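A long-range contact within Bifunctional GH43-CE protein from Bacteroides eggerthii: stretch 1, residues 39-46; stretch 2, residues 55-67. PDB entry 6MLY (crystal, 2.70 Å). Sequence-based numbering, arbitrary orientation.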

# COMPACT_ATOMS: atom_id res chain seq x y z
N GLY A 39 -38.94 6.10 -9.77
CA GLY A 39 -39.11 7.21 -10.67
C GLY A 39 -37.84 7.42 -11.47
O GLY A 39 -37.45 6.54 -12.24
N ASP A 40 -37.21 8.58 -11.25
CA ASP A 40 -35.99 9.03 -11.92
C ASP A 40 -34.77 8.76 -11.03
O ASP A 40 -33.62 8.92 -11.48
CB ASP A 40 -36.09 10.51 -12.30
CG ASP A 40 -37.04 10.80 -13.45
OD1 ASP A 40 -38.05 11.52 -13.24
OD2 ASP A 40 -36.78 10.29 -14.57
N THR A 41 -35.01 8.36 -9.78
CA THR A 41 -33.96 8.14 -8.77
C THR A 41 -33.58 6.66 -8.72
O THR A 41 -34.39 5.80 -9.02
CB THR A 41 -34.43 8.58 -7.39
OG1 THR A 41 -35.03 9.87 -7.50
CG2 THR A 41 -33.32 8.60 -6.36
N TYR A 42 -32.33 6.39 -8.33
CA TYR A 42 -31.86 5.04 -8.00
C TYR A 42 -31.38 5.03 -6.55
O TYR A 42 -30.86 6.03 -6.06
CB TYR A 42 -30.74 4.61 -8.94
CG TYR A 42 -31.12 4.47 -10.40
CD1 TYR A 42 -30.95 5.53 -11.28
CD2 TYR A 42 -31.65 3.29 -10.90
CE1 TYR A 42 -31.30 5.42 -12.61
CE2 TYR A 42 -32.00 3.16 -12.23
CZ TYR A 42 -31.83 4.23 -13.09
OH TYR A 42 -32.16 4.13 -14.41
N TYR A 43 -31.58 3.91 -5.86
CA TYR A 43 -31.14 3.75 -4.49
C TYR A 43 -30.46 2.40 -4.32
O TYR A 43 -30.74 1.46 -5.05
CB TYR A 43 -32.31 3.90 -3.51
CG TYR A 43 -32.77 5.31 -3.30
CD1 TYR A 43 -31.97 6.23 -2.64
CD2 TYR A 43 -34.01 5.74 -3.75
CE1 TYR A 43 -32.38 7.53 -2.43
CE2 TYR A 43 -34.45 7.04 -3.55
CZ TYR A 43 -33.63 7.94 -2.89
OH TYR A 43 -34.05 9.22 -2.69
N MET A 44 -29.58 2.31 -3.32
CA MET A 44 -28.73 1.16 -3.12
C MET A 44 -28.22 1.13 -1.68
O MET A 44 -27.56 2.06 -1.23
CB MET A 44 -27.54 1.22 -4.09
CG MET A 44 -26.42 0.26 -3.74
SD MET A 44 -24.80 0.90 -4.20
CE MET A 44 -23.91 0.59 -2.68
N SER A 45 -28.56 0.04 -0.97
CA SER A 45 -27.98 -0.31 0.33
C SER A 45 -26.70 -1.11 0.09
O SER A 45 -26.36 -1.44 -1.04
CB SER A 45 -28.98 -1.06 1.19
OG SER A 45 -29.23 -2.35 0.65
N SER A 46 -25.98 -1.41 1.18
CA SER A 46 -24.59 -1.87 1.07
C SER A 46 -24.12 -2.50 2.39
O SER A 46 -24.77 -2.36 3.42
CB SER A 46 -23.72 -0.71 0.68
OG SER A 46 -22.55 -1.16 0.03
N VAL A 55 -24.86 -0.16 7.34
CA VAL A 55 -25.75 -0.27 6.16
C VAL A 55 -25.87 1.10 5.49
O VAL A 55 -26.86 1.80 5.67
CB VAL A 55 -27.13 -0.85 6.51
CG1 VAL A 55 -27.90 -1.25 5.26
CG2 VAL A 55 -27.04 -2.03 7.47
N PRO A 56 -24.85 1.55 4.72
CA PRO A 56 -24.93 2.81 3.99
C PRO A 56 -25.88 2.74 2.79
O PRO A 56 -25.81 1.80 2.00
CB PRO A 56 -23.49 3.06 3.51
CG PRO A 56 -22.85 1.69 3.47
CD PRO A 56 -23.54 0.88 4.55
N ILE A 57 -26.75 3.75 2.67
CA ILE A 57 -27.63 3.92 1.52
C ILE A 57 -27.00 4.96 0.60
O ILE A 57 -26.55 6.00 1.07
CB ILE A 57 -29.06 4.33 1.94
CG1 ILE A 57 -29.64 3.39 3.00
CG2 ILE A 57 -29.97 4.44 0.73
CD1 ILE A 57 -29.74 4.00 4.38
N MET A 58 -26.98 4.66 -0.70
CA MET A 58 -26.41 5.51 -1.74
C MET A 58 -27.50 5.87 -2.76
O MET A 58 -28.29 5.02 -3.14
CB MET A 58 -25.27 4.80 -2.47
CG MET A 58 -24.08 4.50 -1.60
SD MET A 58 -22.65 3.95 -2.56
CE MET A 58 -21.58 3.42 -1.23
N LYS A 59 -27.48 7.12 -3.21
CA LYS A 59 -28.42 7.64 -4.21
C LYS A 59 -27.67 7.87 -5.53
O LYS A 59 -26.50 8.22 -5.52
CB LYS A 59 -29.05 8.94 -3.69
CG LYS A 59 -29.83 9.76 -4.71
CD LYS A 59 -30.30 11.10 -4.17
CE LYS A 59 -31.29 11.79 -5.08
NZ LYS A 59 -32.30 12.56 -4.31
N SER A 60 -28.37 7.67 -6.65
CA SER A 60 -27.89 8.04 -7.98
C SER A 60 -29.07 8.45 -8.87
O SER A 60 -30.21 8.18 -8.54
CB SER A 60 -27.09 6.92 -8.62
OG SER A 60 -26.49 7.35 -9.84
N ASN A 61 -28.76 9.14 -9.97
CA ASN A 61 -29.76 9.59 -10.94
C ASN A 61 -29.48 8.98 -12.33
O ASN A 61 -30.34 9.06 -13.21
CB ASN A 61 -29.81 11.12 -11.00
CG ASN A 61 -30.75 11.72 -9.98
OD1 ASN A 61 -31.96 11.47 -10.01
ND2 ASN A 61 -30.22 12.54 -9.08
N ASP A 62 -28.29 8.38 -12.51
CA ASP A 62 -27.82 7.95 -13.83
C ASP A 62 -27.23 6.53 -13.80
O ASP A 62 -26.79 6.04 -14.84
CB ASP A 62 -26.80 8.96 -14.38
CG ASP A 62 -25.64 9.31 -13.46
OD1 ASP A 62 -25.40 8.56 -12.48
OD2 ASP A 62 -24.97 10.33 -13.72
N LEU A 63 -27.23 5.86 -12.63
CA LEU A 63 -26.56 4.55 -12.39
C LEU A 63 -25.02 4.68 -12.42
O LEU A 63 -24.34 3.66 -12.34
CB LEU A 63 -27.01 3.51 -13.42
CG LEU A 63 -28.43 2.98 -13.27
CD1 LEU A 63 -28.86 2.25 -14.53
CD2 LEU A 63 -28.56 2.07 -12.06
N VAL A 64 -24.49 5.91 -12.51
CA VAL A 64 -23.05 6.13 -12.75
C VAL A 64 -22.46 6.96 -11.60
O VAL A 64 -21.48 6.57 -10.99
CB VAL A 64 -22.82 6.82 -14.11
CG1 VAL A 64 -21.34 7.03 -14.40
CG2 VAL A 64 -23.47 6.06 -15.25
N ASN A 65 -23.08 8.12 -11.34
CA ASN A 65 -22.67 9.04 -10.30
C ASN A 65 -23.49 8.77 -9.03
O ASN A 65 -24.69 9.04 -8.99
CB ASN A 65 -22.79 10.48 -10.79
CG ASN A 65 -21.89 10.77 -11.97
OD1 ASN A 65 -20.69 10.50 -11.92
ND2 ASN A 65 -22.46 11.30 -13.03
N TRP A 66 -22.81 8.24 -8.01
CA TRP A 66 -23.39 7.82 -6.74
C TRP A 66 -23.01 8.80 -5.63
O TRP A 66 -22.06 9.56 -5.78
CB TRP A 66 -22.94 6.39 -6.42
CG TRP A 66 -23.48 5.38 -7.38
CD1 TRP A 66 -22.89 4.93 -8.53
CD2 TRP A 66 -24.75 4.70 -7.29
NE1 TRP A 66 -23.70 4.02 -9.16
CE2 TRP A 66 -24.84 3.85 -8.42
CE3 TRP A 66 -25.80 4.72 -6.37
CZ2 TRP A 66 -25.95 3.04 -8.64
CZ3 TRP A 66 -26.89 3.92 -6.59
CH2 TRP A 66 -26.97 3.09 -7.71
N LYS A 67 -23.77 8.78 -4.53
CA LYS A 67 -23.40 9.52 -3.33
C LYS A 67 -24.14 8.94 -2.12
O LYS A 67 -25.27 8.46 -2.25
CB LYS A 67 -23.65 11.02 -3.49
CG LYS A 67 -25.09 11.49 -3.32
CD LYS A 67 -25.22 13.00 -3.26
CE LYS A 67 -26.65 13.43 -2.99
NZ LYS A 67 -26.71 14.86 -2.61

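Two backbone hydrogen bonds close the Y42-S60 pair: Y42 N to S60 O at 2.8 Å and S60 N to Y42 O at 3.0 Å, both nearly straight. At the M44-M58 pair the geometry is less even; M58 N reaches M44 O at 2.7 Å, whereas M44 N to M58 O, at 3.0 Å, is bent to 123° and weak. These bonds pair strands 41-45 and 56-60 antiparallel, their axes 4.6 Å apart at closest approach and their N-to-C directions at 160°. Between the two bonded pairs lies the non-hydrogen-bonded pair Y43-K59, where CA-H...O contacts fill in: Y43 CA to M58 O at 3.4 Å and K59 CA to Y42 O at 3.5 Å.

Y42, M44, M58 and S60 share one face of the sheet, and there the chain after S60 folds back, bringing L63 and W66 over this face. L63 sits over the Y42 ring, its CG 3.7 Å from the ring centroid in a CH-pi contact. The W66 indole receives M44 SD over one face, 4.6 Å from the centroid of its six-membered ring, while M44 CE meets M58 SD at 3.6 Å. On the other face, Y43 CE1 lies 3.8 Å from K59 CB, an apolar contact between ring carbon and the aliphatic part of the lysine.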